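Local coordinates for protein galectin (Danio rerio, PDB 6E20) that binds beta-galactoside glycans as a galectin-1-like lectin of zebrafish, probably including those on the envelope glycoprotein of a fish rhabdovirus, at residues F11-V22 / D82-N93. Sequence-based numbering, arbitrary orientation.
Sequences FKVGQTLTITGV and DKEFQIKITFTN
F91 drives the edge of its ring toward the face of F11, centroids 4.8 Å apart and planes at 55°, with CE1 over the centre of the F11 ring; L17 CB lies against the opposite face. F11 reaches this place with CG anti to its own backbone N (chi1 -178°), which also brings CZ to 3.2 Å from I89 O, near the ring plane. F91 is held from a second side: V13 CG2 sits over one of its faces, a CH-pi contact 4.0 Å from the centroid. At the far end, F85 CG sits between the backbone N and the carbonyl carbon (chi1 64°), which lays the ring over G21, whose CA makes a CH-pi contact 4.0 Å from the ring centroid. On the face that carries T16, T18 and T20 with K88 and Q86, T18 CG2 touches Q86 CG at 3.6 Å, T18 and K88 run side by side, and Q86 NE2 makes a weak hydrogen bond to T20 OG1. Reciprocal backbone hydrogen bonds join L17 with I89, I19 with I87 and G21 with F85. The antiparallel strands 16-22 and 85-91 are neighbours in a five-stranded sheet of the galectin beta-sandwich, flanked by 126-133 and 95-99 respectively. L17, I19, I87 and I89 pack inward on I32 and I34 of the opposing sheet, where F11 lies on strand 9-12, joined to 16-22 through the type II turn K12-Q15; F11-F91 thus bridges the sheets.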
# COMPACT_ATOMS: atom_id res chain seq x y z
N PHE B 11 1.99 4.08 10.12
CA PHE B 11 2.62 5.39 9.81
C PHE B 11 2.83 6.12 11.14
O PHE B 11 1.83 6.54 11.78
CB PHE B 11 1.71 6.17 8.86
CG PHE B 11 2.22 7.52 8.42
CD1 PHE B 11 3.57 7.74 8.19
CD2 PHE B 11 1.32 8.55 8.18
CE1 PHE B 11 4.01 8.98 7.75
CE2 PHE B 11 1.76 9.79 7.75
CZ PHE B 11 3.10 9.99 7.52
N LYS B 12 4.09 6.25 11.54
CA LYS B 12 4.49 6.76 12.87
C LYS B 12 5.15 8.13 12.72
O LYS B 12 5.70 8.44 11.64
CB LYS B 12 5.44 5.79 13.56
CG LYS B 12 5.00 4.32 13.58
CD LYS B 12 6.05 3.35 14.10
CE LYS B 12 6.74 3.81 15.38
NZ LYS B 12 7.86 2.91 15.78
N VAL B 13 5.15 8.90 13.81
CA VAL B 13 5.91 10.18 13.93
C VAL B 13 7.36 9.92 13.52
O VAL B 13 7.96 9.02 14.13
CB VAL B 13 5.78 10.74 15.35
CG1 VAL B 13 6.96 11.62 15.76
CG2 VAL B 13 4.46 11.49 15.47
N GLY B 14 7.85 10.60 12.49
CA GLY B 14 9.25 10.59 12.05
C GLY B 14 9.44 9.94 10.69
O GLY B 14 10.54 10.07 10.12
N GLN B 15 8.46 9.21 10.19
CA GLN B 15 8.59 8.53 8.87
C GLN B 15 8.04 9.47 7.80
O GLN B 15 7.27 10.37 8.13
CB GLN B 15 7.81 7.21 8.87
CG GLN B 15 8.13 6.30 10.04
CD GLN B 15 7.35 5.01 9.98
OE1 GLN B 15 6.14 4.99 10.17
NE2 GLN B 15 8.04 3.92 9.74
N THR B 16 8.43 9.27 6.54
CA THR B 16 7.76 9.93 5.40
C THR B 16 6.84 8.89 4.75
O THR B 16 7.26 7.72 4.58
CB THR B 16 8.75 10.54 4.40
OG1 THR B 16 9.90 10.96 5.14
CG2 THR B 16 8.17 11.72 3.66
N LEU B 17 5.62 9.30 4.45
CA LEU B 17 4.67 8.55 3.60
C LEU B 17 4.74 9.15 2.19
O LEU B 17 4.45 10.34 2.05
CB LEU B 17 3.29 8.71 4.21
CG LEU B 17 2.13 8.34 3.30
CD1 LEU B 17 2.27 6.91 2.79
CD2 LEU B 17 0.83 8.55 4.03
N THR B 18 5.13 8.34 1.20
CA THR B 18 5.21 8.71 -0.23
C THR B 18 4.03 8.06 -0.94
O THR B 18 3.89 6.84 -0.83
CB THR B 18 6.58 8.38 -0.83
OG1 THR B 18 7.56 9.06 -0.04
CG2 THR B 18 6.71 8.83 -2.26
N ILE B 19 3.16 8.87 -1.54
CA ILE B 19 1.95 8.39 -2.29
C ILE B 19 2.18 8.73 -3.75
O ILE B 19 2.44 9.92 -4.03
CB ILE B 19 0.65 9.03 -1.76
CG1 ILE B 19 0.41 8.67 -0.29
CG2 ILE B 19 -0.54 8.62 -2.63
CD1 ILE B 19 -0.55 9.58 0.43
N THR B 20 2.14 7.71 -4.60
CA THR B 20 2.21 7.84 -6.08
C THR B 20 0.84 7.48 -6.64
O THR B 20 0.31 6.41 -6.31
CB THR B 20 3.29 6.95 -6.70
OG1 THR B 20 4.40 7.05 -5.82
CG2 THR B 20 3.66 7.39 -8.10
N GLY B 21 0.31 8.36 -7.47
CA GLY B 21 -1.05 8.24 -8.01
C GLY B 21 -1.21 9.05 -9.26
O GLY B 21 -0.31 9.83 -9.62
N VAL B 22 -2.35 8.83 -9.92
CA VAL B 22 -2.79 9.59 -11.12
C VAL B 22 -4.27 9.87 -10.93
O VAL B 22 -5.05 8.92 -10.76
CB VAL B 22 -2.57 8.77 -12.40
CG1 VAL B 22 -2.89 9.58 -13.64
CG2 VAL B 22 -1.17 8.18 -12.46
N ASP B 82 -5.34 12.82 -15.16
CA ASP B 82 -4.57 11.77 -15.88
C ASP B 82 -3.05 12.02 -15.81
O ASP B 82 -2.35 11.43 -16.63
CB ASP B 82 -4.97 11.67 -17.35
CG ASP B 82 -4.65 10.31 -17.95
OD1 ASP B 82 -4.54 9.34 -17.20
OD2 ASP B 82 -4.52 10.22 -19.17
N LYS B 83 -2.54 12.84 -14.89
CA LYS B 83 -1.07 13.05 -14.78
C LYS B 83 -0.59 12.49 -13.45
O LYS B 83 -1.22 12.83 -12.43
CB LYS B 83 -0.73 14.53 -14.93
CG LYS B 83 -0.78 14.98 -16.38
CD LYS B 83 0.17 14.13 -17.24
CE LYS B 83 -0.54 13.57 -18.44
NZ LYS B 83 -1.26 14.65 -19.15
N GLU B 84 0.46 11.67 -13.49
CA GLU B 84 1.05 11.07 -12.27
C GLU B 84 1.52 12.18 -11.34
O GLU B 84 2.04 13.18 -11.83
CB GLU B 84 2.24 10.16 -12.56
CG GLU B 84 2.84 9.59 -11.26
CD GLU B 84 3.93 8.55 -11.42
OE1 GLU B 84 5.06 8.84 -11.01
OE2 GLU B 84 3.65 7.47 -11.95
N PHE B 85 1.31 11.99 -10.04
CA PHE B 85 1.86 12.85 -8.97
C PHE B 85 2.52 11.96 -7.92
O PHE B 85 2.20 10.74 -7.81
CB PHE B 85 0.77 13.70 -8.31
CG PHE B 85 -0.26 12.87 -7.60
CD1 PHE B 85 -0.00 12.31 -6.35
CD2 PHE B 85 -1.47 12.58 -8.21
CE1 PHE B 85 -0.95 11.51 -5.72
CE2 PHE B 85 -2.41 11.79 -7.57
CZ PHE B 85 -2.15 11.25 -6.33
N GLN B 86 3.42 12.59 -7.17
CA GLN B 86 4.04 12.05 -5.95
C GLN B 86 3.89 13.11 -4.86
O GLN B 86 4.20 14.29 -5.11
CB GLN B 86 5.49 11.62 -6.22
CG GLN B 86 5.90 10.50 -5.29
CD GLN B 86 7.26 9.92 -5.61
OE1 GLN B 86 8.29 10.48 -5.22
NE2 GLN B 86 7.26 8.76 -6.24
N ILE B 87 3.28 12.70 -3.75
CA ILE B 87 3.04 13.48 -2.50
C ILE B 87 3.81 12.81 -1.35
O ILE B 87 3.81 11.56 -1.28
CB ILE B 87 1.53 13.54 -2.20
CG1 ILE B 87 0.77 14.28 -3.30
CG2 ILE B 87 1.25 14.12 -0.83
CD1 ILE B 87 -0.74 14.02 -3.24
N LYS B 88 4.45 13.62 -0.51
CA LYS B 88 5.14 13.14 0.71
C LYS B 88 4.39 13.74 1.89
O LYS B 88 3.93 14.89 1.76
CB LYS B 88 6.61 13.55 0.73
CG LYS B 88 7.40 13.01 -0.44
CD LYS B 88 8.87 12.91 -0.17
CE LYS B 88 9.55 11.99 -1.16
NZ LYS B 88 11.02 12.03 -0.97
N ILE B 89 4.23 12.94 2.94
CA ILE B 89 3.61 13.37 4.22
C ILE B 89 4.54 12.94 5.34
O ILE B 89 4.83 11.73 5.44
CB ILE B 89 2.19 12.81 4.39
CG1 ILE B 89 1.33 13.18 3.18
CG2 ILE B 89 1.55 13.27 5.71
CD1 ILE B 89 -0.10 12.79 3.31
N THR B 90 5.01 13.93 6.10
CA THR B 90 5.75 13.77 7.37
C THR B 90 4.82 14.21 8.50
O THR B 90 4.07 15.18 8.32
CB THR B 90 6.99 14.67 7.34
OG1 THR B 90 7.72 14.35 6.15
CG2 THR B 90 7.86 14.47 8.55
N PHE B 91 4.88 13.59 9.67
CA PHE B 91 4.17 14.21 10.82
C PHE B 91 4.91 14.06 12.13
O PHE B 91 5.79 13.20 12.30
CB PHE B 91 2.73 13.70 10.96
CG PHE B 91 2.55 12.36 11.61
CD1 PHE B 91 2.95 11.20 10.97
CD2 PHE B 91 1.85 12.25 12.80
CE1 PHE B 91 2.72 9.96 11.54
CE2 PHE B 91 1.60 11.00 13.36
CZ PHE B 91 2.04 9.86 12.73
N THR B 92 4.48 14.92 13.03
CA THR B 92 4.95 15.09 14.42
C THR B 92 3.67 15.04 15.25
O THR B 92 2.59 15.12 14.63
CB THR B 92 5.72 16.41 14.55
OG1 THR B 92 4.82 17.46 14.19
CG2 THR B 92 6.94 16.48 13.65
N ASN B 93 3.78 14.99 16.57
CA ASN B 93 2.61 15.12 17.48
C ASN B 93 1.81 16.36 17.07
O ASN B 93 0.57 16.35 17.24
CB ASN B 93 3.04 15.27 18.95
CG ASN B 93 3.77 14.05 19.48
OD1 ASN B 93 3.34 13.47 20.48
ND2 ASN B 93 4.87 13.68 18.86